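Long-range contacts in branched-chain-amino-acid aminotransferase (Deinococcus radiodurans, PDB 3UYY), which probably transfers the amino group of leucine, valine or isoleucine to 2-oxoglutarate with pyridoxal 5'-phosphate as cofactor, forming glutamate: residues B[147-152]-B[162-167]; B[181-186]-B[307-312]. All coordinates share one frame; numbering follows the deposited sequence.

Contact 1. Residues B[147-152]-B[162-167]; sequences FVIGVG and EFIFSV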
loop_
_atom_site.group_PDB
_atom_site.type_symbol
_atom_site.label_atom_id
_atom_site.label_comp_id
_atom_site.label_asym_id
_atom_site.label_seq_id
_atom_site.Cartn_x
_atom_site.Cartn_y
_atom_site.Cartn_z
ATOM N N PHE B 147 -0.631 15.804 -0.019
ATOM C CA PHE B 147 -0.048 14.474 -0.261
ATOM C C PHE B 147 1.264 14.529 -1.041
ATOM O O PHE B 147 1.580 15.527 -1.685
ATOM C CB PHE B 147 -1.044 13.553 -0.981
ATOM C CG PHE B 147 -1.404 13.999 -2.370
ATOM C CD1 PHE B 147 -2.211 15.114 -2.574
ATOM C CD2 PHE B 147 -0.948 13.293 -3.481
ATOM C CE1 PHE B 147 -2.559 15.514 -3.861
ATOM C CE2 PHE B 147 -1.291 13.688 -4.772
ATOM C CZ PHE B 147 -2.101 14.804 -4.959
ATOM N N VAL B 148 2.025 13.444 -0.965
ATOM C CA VAL B 148 3.309 13.359 -1.645
ATOM C C VAL B 148 3.452 12.017 -2.359
ATOM O O VAL B 148 3.213 10.963 -1.766
ATOM C CB VAL B 148 4.473 13.490 -0.644
ATOM C CG1 VAL B 148 5.784 13.638 -1.400
ATOM C CG2 VAL B 148 4.236 14.669 0.291
ATOM N N ILE B 149 3.846 12.056 -3.631
ATOM C CA ILE B 149 4.013 10.824 -4.379
ATOM C C ILE B 149 5.349 10.709 -5.120
ATOM O O ILE B 149 5.894 11.698 -5.620
ATOM C CB ILE B 149 2.824 10.604 -5.366
ATOM C CG1 ILE B 149 2.733 11.727 -6.414
ATOM C CG2 ILE B 149 1.521 10.495 -4.558
ATOM C CD1 ILE B 149 2.139 13.018 -5.928
ATOM N N GLY B 150 5.902 9.501 -5.145
ATOM C CA GLY B 150 7.153 9.289 -5.841
ATOM C C GLY B 150 6.869 9.200 -7.331
ATOM O O GLY B 150 5.995 8.434 -7.755
ATOM N N VAL B 151 7.597 9.974 -8.133
ATOM C CA VAL B 151 7.371 9.959 -9.569
ATOM C C VAL B 151 8.677 9.864 -10.351
ATOM O O VAL B 151 9.718 9.570 -9.778
ATOM C CB VAL B 151 6.589 11.213 -9.990
ATOM C CG1 VAL B 151 5.254 11.239 -9.263
ATOM C CG2 VAL B 151 7.378 12.466 -9.644
ATOM N N GLY B 152 8.614 10.110 -11.656
ATOM C CA GLY B 152 9.803 10.037 -12.487
ATOM C C GLY B 152 10.059 8.624 -12.981
ATOM O O GLY B 152 9.887 7.660 -12.232
ATOM N N GLU B 162 12.280 11.429 -8.221
ATOM C CA GLU B 162 11.595 12.704 -8.026
ATOM C C GLU B 162 10.315 12.508 -7.226
ATOM O O GLU B 162 9.886 11.373 -6.986
ATOM C CB GLU B 162 11.235 13.328 -9.366
ATOM C CG GLU B 162 12.408 13.599 -10.257
ATOM C CD GLU B 162 11.985 14.244 -11.550
ATOM O OE1 GLU B 162 11.716 15.462 -11.553
ATOM O OE2 GLU B 162 11.902 13.527 -12.565
ATOM N N PHE B 163 9.701 13.617 -6.821
ATOM C CA PHE B 163 8.463 13.566 -6.045
ATOM C C PHE B 163 7.585 14.781 -6.305
ATOM O O PHE B 163 8.036 15.794 -6.836
ATOM C CB PHE B 163 8.753 13.502 -4.535
ATOM C CG PHE B 163 9.613 12.343 -4.122
ATOM C CD1 PHE B 163 10.998 12.396 -4.271
ATOM C CD2 PHE B 163 9.035 11.181 -3.622
ATOM C CE1 PHE B 163 11.793 11.301 -3.927
ATOM C CE2 PHE B 163 9.816 10.084 -3.278
ATOM C CZ PHE B 163 11.194 10.139 -3.428
ATOM N N ILE B 164 6.326 14.669 -5.905
ATOM C CA ILE B 164 5.372 15.751 -6.050
ATOM C C ILE B 164 4.714 15.971 -4.693
ATOM O O ILE B 164 4.488 15.022 -3.936
ATOM C CB ILE B 164 4.274 15.405 -7.095
ATOM C CG1 ILE B 164 4.829 15.558 -8.516
ATOM C CG2 ILE B 164 3.045 16.294 -6.888
ATOM C CD1 ILE B 164 3.790 15.374 -9.620
ATOM N N PHE B 165 4.438 17.230 -4.381
ATOM C CA PHE B 165 3.767 17.592 -3.143
ATOM C C PHE B 165 2.595 18.456 -3.576
ATOM O O PHE B 165 2.776 19.493 -4.218
ATOM C CB PHE B 165 4.695 18.381 -2.214
ATOM C CG PHE B 165 3.989 18.989 -1.035
ATOM C CD1 PHE B 165 3.218 18.202 -0.187
ATOM C CD2 PHE B 165 4.075 20.355 -0.785
ATOM C CE1 PHE B 165 2.534 18.763 0.896
ATOM C CE2 PHE B 165 3.398 20.927 0.291
ATOM C CZ PHE B 165 2.621 20.118 1.135
ATOM N N SER B 166 1.387 18.037 -3.229
ATOM C CA SER B 166 0.221 18.786 -3.645
ATOM C C SER B 166 -0.803 18.942 -2.539
ATOM O O SER B 166 -0.906 18.115 -1.634
ATOM C CB SER B 166 -0.423 18.091 -4.848
ATOM O OG SER B 166 -1.475 18.859 -5.396
ATOM N N VAL B 167 -1.562 20.023 -2.621
ATOM C CA VAL B 167 -2.598 20.280 -1.650
ATOM C C VAL B 167 -3.823 20.801 -2.361
ATOM O O VAL B 167 -3.782 21.865 -2.968
ATOM C CB VAL B 167 -2.161 21.335 -0.582
ATOM C CG1 VAL B 167 -3.344 21.689 0.303
ATOM C CG2 VAL B 167 -1.008 20.790 0.269
#
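The ring of Phe147 leans back over its neighbouring strand and lodges against Ser166, with CE1 3.5 Å from Ser166 CB. Its chi1 of 65° places CG between the backbone N and the carbonyl carbon, and this swings the ring inward. Ser166 is small enough to make the hollow that the ring fills. Its OG is hydrogen-bonded to the carbonyl O of Tyr40 in the next strand. The ring also makes an edge-to-face contact with His70 of the second subunit, and an alanine in place of Phe147 would probably uncover Ser166 and leave His70 without this aromatic partner.

Farther along the same face, Ile149 and Ile164 meet obliquely. The Ile149 CD1 methyl lies against CB and CG2 of Ile164, 3.5 Å from CG2, while Ile164 CG1 comes within 4.2 Å of Val151 CG2. Isoleucine suits the place of Ile149 because its long CG1-CD1 arm reaches across to the other strand.

On the other face the shapes differ. Gly150 has no side chain, which allows the Phe163 ring to come obliquely up to it, CD2 being 3.5 Å from Gly150 CA. Val148 divides its methyls, CG1 facing Phe163 CB and CG2 reaching Phe165 CD1 at 3.7 Å, and Met101 of helix 94-107 packs on both Val148 and Phe165.

Segments 147-152 and 162-167 are the two arms of an antiparallel beta hairpin, whose first strand also carries Arg145, a glutamate-binding residue close to Phe147. Five backbone bonds join the arms. Among them Phe147 N reaches Ser166 O at 2.8 Å, whereas Val151 N approaches Glu162 O from above the carbonyl plane. Backbone polarity is thus largely paired within the sheet, and the buried side chains can be mostly hydrocarbon, with the carboxylate of Glu162 kept at the partly exposed end.

Contact 2. Residues B[181-186]-B[307-312]; sequences TPTNFI and VITPIG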
loop_
_atom_site.group_PDB
_atom_site.type_symbol
_atom_site.label_atom_id
_atom_site.label_comp_id
_atom_site.label_asym_id
_atom_site.label_seq_id
_atom_site.Cartn_x
_atom_site.Cartn_y
_atom_site.Cartn_z
ATOM N N THR B 181 -25.355 10.962 15.963
ATOM C CA THR B 181 -26.159 9.752 15.958
ATOM C C THR B 181 -25.199 8.564 15.896
ATOM O O THR B 181 -24.274 8.542 15.087
ATOM C CB THR B 181 -27.146 9.738 14.742
ATOM O OG1 THR B 181 -26.574 9.011 13.646
ATOM C CG2 THR B 181 -27.438 11.168 14.281
ATOM N N PRO B 182 -25.391 7.574 16.769
ATOM C CA PRO B 182 -24.485 6.428 16.735
ATOM C C PRO B 182 -24.634 5.502 15.532
ATOM O O PRO B 182 -25.668 5.471 14.866
ATOM C CB PRO B 182 -24.754 5.731 18.069
ATOM C CG PRO B 182 -26.156 6.093 18.372
ATOM C CD PRO B 182 -26.220 7.550 17.983
ATOM N N THR B 183 -23.570 4.764 15.249
ATOM C CA THR B 183 -23.559 3.835 14.146
ATOM C C THR B 183 -22.786 2.608 14.642
ATOM O O THR B 183 -21.967 2.721 15.555
ATOM C CB THR B 183 -22.909 4.489 12.892
ATOM O OG1 THR B 183 -23.182 3.687 11.735
ATOM C CG2 THR B 183 -21.410 4.650 13.074
ATOM N N ASN B 184 -23.047 1.443 14.052
ATOM C CA ASN B 184 -22.423 0.206 14.499
ATOM C C ASN B 184 -21.194 -0.230 13.712
ATOM O O ASN B 184 -21.021 0.139 12.549
ATOM C CB ASN B 184 -23.464 -0.920 14.491
ATOM C CG ASN B 184 -24.809 -0.479 15.061
ATOM O OD1 ASN B 184 -24.876 0.167 16.122
ATOM N ND2 ASN B 184 -25.889 -0.828 14.363
ATOM N N PHE B 185 -20.350 -1.026 14.364
ATOM C CA PHE B 185 -19.123 -1.538 13.774
ATOM C C PHE B 185 -19.023 -3.037 13.975
ATOM O O PHE B 185 -19.670 -3.593 14.857
ATOM C CB PHE B 185 -17.912 -0.885 14.413
ATOM C CG PHE B 185 -17.731 0.543 14.039
ATOM C CD1 PHE B 185 -18.648 1.497 14.441
ATOM C CD2 PHE B 185 -16.634 0.934 13.288
ATOM C CE1 PHE B 185 -18.477 2.830 14.101
ATOM C CE2 PHE B 185 -16.445 2.261 12.940
ATOM C CZ PHE B 185 -17.363 3.217 13.345
ATOM N N ILE B 186 -18.194 -3.687 13.166
ATOM C CA ILE B 186 -18.027 -5.129 13.251
ATOM C C ILE B 186 -16.538 -5.472 13.113
ATOM O O ILE B 186 -15.792 -4.777 12.416
ATOM C CB ILE B 186 -18.863 -5.827 12.127
ATOM C CG1 ILE B 186 -18.928 -7.330 12.349
ATOM C CG2 ILE B 186 -18.238 -5.581 10.766
ATOM C CD1 ILE B 186 -19.802 -8.035 11.323
ATOM N N VAL B 307 -14.755 13.308 13.496
ATOM C CA VAL B 307 -14.972 14.271 14.569
ATOM C C VAL B 307 -15.917 13.552 15.515
ATOM O O VAL B 307 -17.030 14.002 15.773
ATOM C CB VAL B 307 -15.652 15.550 14.058
ATOM C CG1 VAL B 307 -15.739 16.572 15.182
ATOM C CG2 VAL B 307 -14.875 16.114 12.881
ATOM N N ILE B 308 -15.470 12.413 16.011
ATOM C CA ILE B 308 -16.276 11.561 16.887
ATOM C C ILE B 308 -17.616 11.027 16.386
ATOM O O ILE B 308 -18.618 11.741 16.313
ATOM C CB ILE B 308 -16.569 12.176 18.254
ATOM C CG1 ILE B 308 -15.271 12.596 18.947
ATOM C CG2 ILE B 308 -17.230 11.099 19.130
ATOM C CD1 ILE B 308 -15.445 12.923 20.423
ATOM N N THR B 309 -17.611 9.739 16.083
ATOM C CA THR B 309 -18.787 9.017 15.653
ATOM C C THR B 309 -19.089 8.092 16.847
ATOM O O THR B 309 -18.281 7.221 17.171
ATOM C CB THR B 309 -18.480 8.134 14.420
ATOM O OG1 THR B 309 -18.177 8.958 13.287
ATOM C CG2 THR B 309 -19.662 7.250 14.096
ATOM N N PRO B 310 -20.233 8.278 17.531
ATOM C CA PRO B 310 -20.513 7.387 18.663
ATOM C C PRO B 310 -20.694 5.967 18.136
ATOM O O PRO B 310 -21.276 5.773 17.061
ATOM C CB PRO B 310 -21.821 7.932 19.234
ATOM C CG PRO B 310 -21.862 9.363 18.740
ATOM C CD PRO B 310 -21.324 9.249 17.344
ATOM N N ILE B 311 -20.176 4.983 18.874
ATOM C CA ILE B 311 -20.312 3.592 18.463
ATOM C C ILE B 311 -21.604 3.080 19.077
ATOM O O ILE B 311 -21.718 3.000 20.304
ATOM C CB ILE B 311 -19.176 2.687 18.990
ATOM C CG1 ILE B 311 -17.804 3.240 18.599
ATOM C CG2 ILE B 311 -19.368 1.279 18.438
ATOM C CD1 ILE B 311 -17.552 3.262 17.132
ATOM N N GLY B 312 -22.571 2.749 18.223
ATOM C CA GLY B 312 -23.845 2.251 18.702
ATOM C C GLY B 312 -23.657 0.898 19.348
ATOM O O GLY B 312 -24.102 0.668 20.471
#
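Thr183 and Pro310 carry the close part of this contact, where Thr183 N donates to Pro310 O over 3.1 Å with an angle at the hydrogen of 159°. Thr183 then accepts in turn, since Gly312 N reaches Thr183 O at 2.7 Å, coming from well above the carbonyl plane. One residue therefore grips segment 307-312 with both its N-H and its C=O. Proline is tolerated at Pro310 because the bond draws on its carbonyl and needs no N-H.

Beside these bonds the buried threonines meet through their methyls: Thr183 CG2, lying between the backbone N and the carbonyl carbon, is directed at Thr309 CG2. The buried prolines pack as tightly, Pro182 CB 3.8 Å from Pro310 CB, two rigid rings in van der Waals contact, with a CA-H...O contact from Pro182 CA to Pro310 O beside them. The Ile311 CD1 methyl lies by the Phe185 ring, although their modelled spacing is too short to be trusted. Phe185 also packs on Ile226 of strand 224-228.

The motif is a short parallel pairing inside a mixed sheet: Thr183 bridges Ile311, and the two short strands are then inclined at 67°, so that the bridge stands alone within these segments. Strand 183-187 is also parallel to strand 224-228, reached through helix 204-219 in a beta-alpha-beta crossover. Thr309 sits close to Ala306 and Tyr175, both glutamate-binding, which places this pairing beside the active site.

The outer part is looser. Thr181, partly exposed, offers little more than its carbonyl O, 3.8 Å from Pro310 CD. Asn184, also partly exposed, turns its amide back so that OD1 lies 3.5 Å from Gly312 CA. Glycine suits that position because a CB would run into the amide oxygen.

In the fold
Both contacts are mostly buried, but they serve different sheets on opposite sides of the chain's centre, their own centres 34 Å apart. Contact 1 joins neighbouring strands of the antiparallel sheet; contact 2 brings together, in the mixed sheet, strands with 120 residues between the paired segments. They do not touch, and the chain links them directly, since strand 183-187 follows strand 162-172. Contact 1 relies on a ladder of five backbone bonds and on interleaved aliphatic and aromatic groups, and it meets the second subunit. Contact 2 has two such bonds, with prolines, a glycine and the Thr183 and Thr309 methyls packed around them, and touches no other chain. Each lies near residues that bind glutamate.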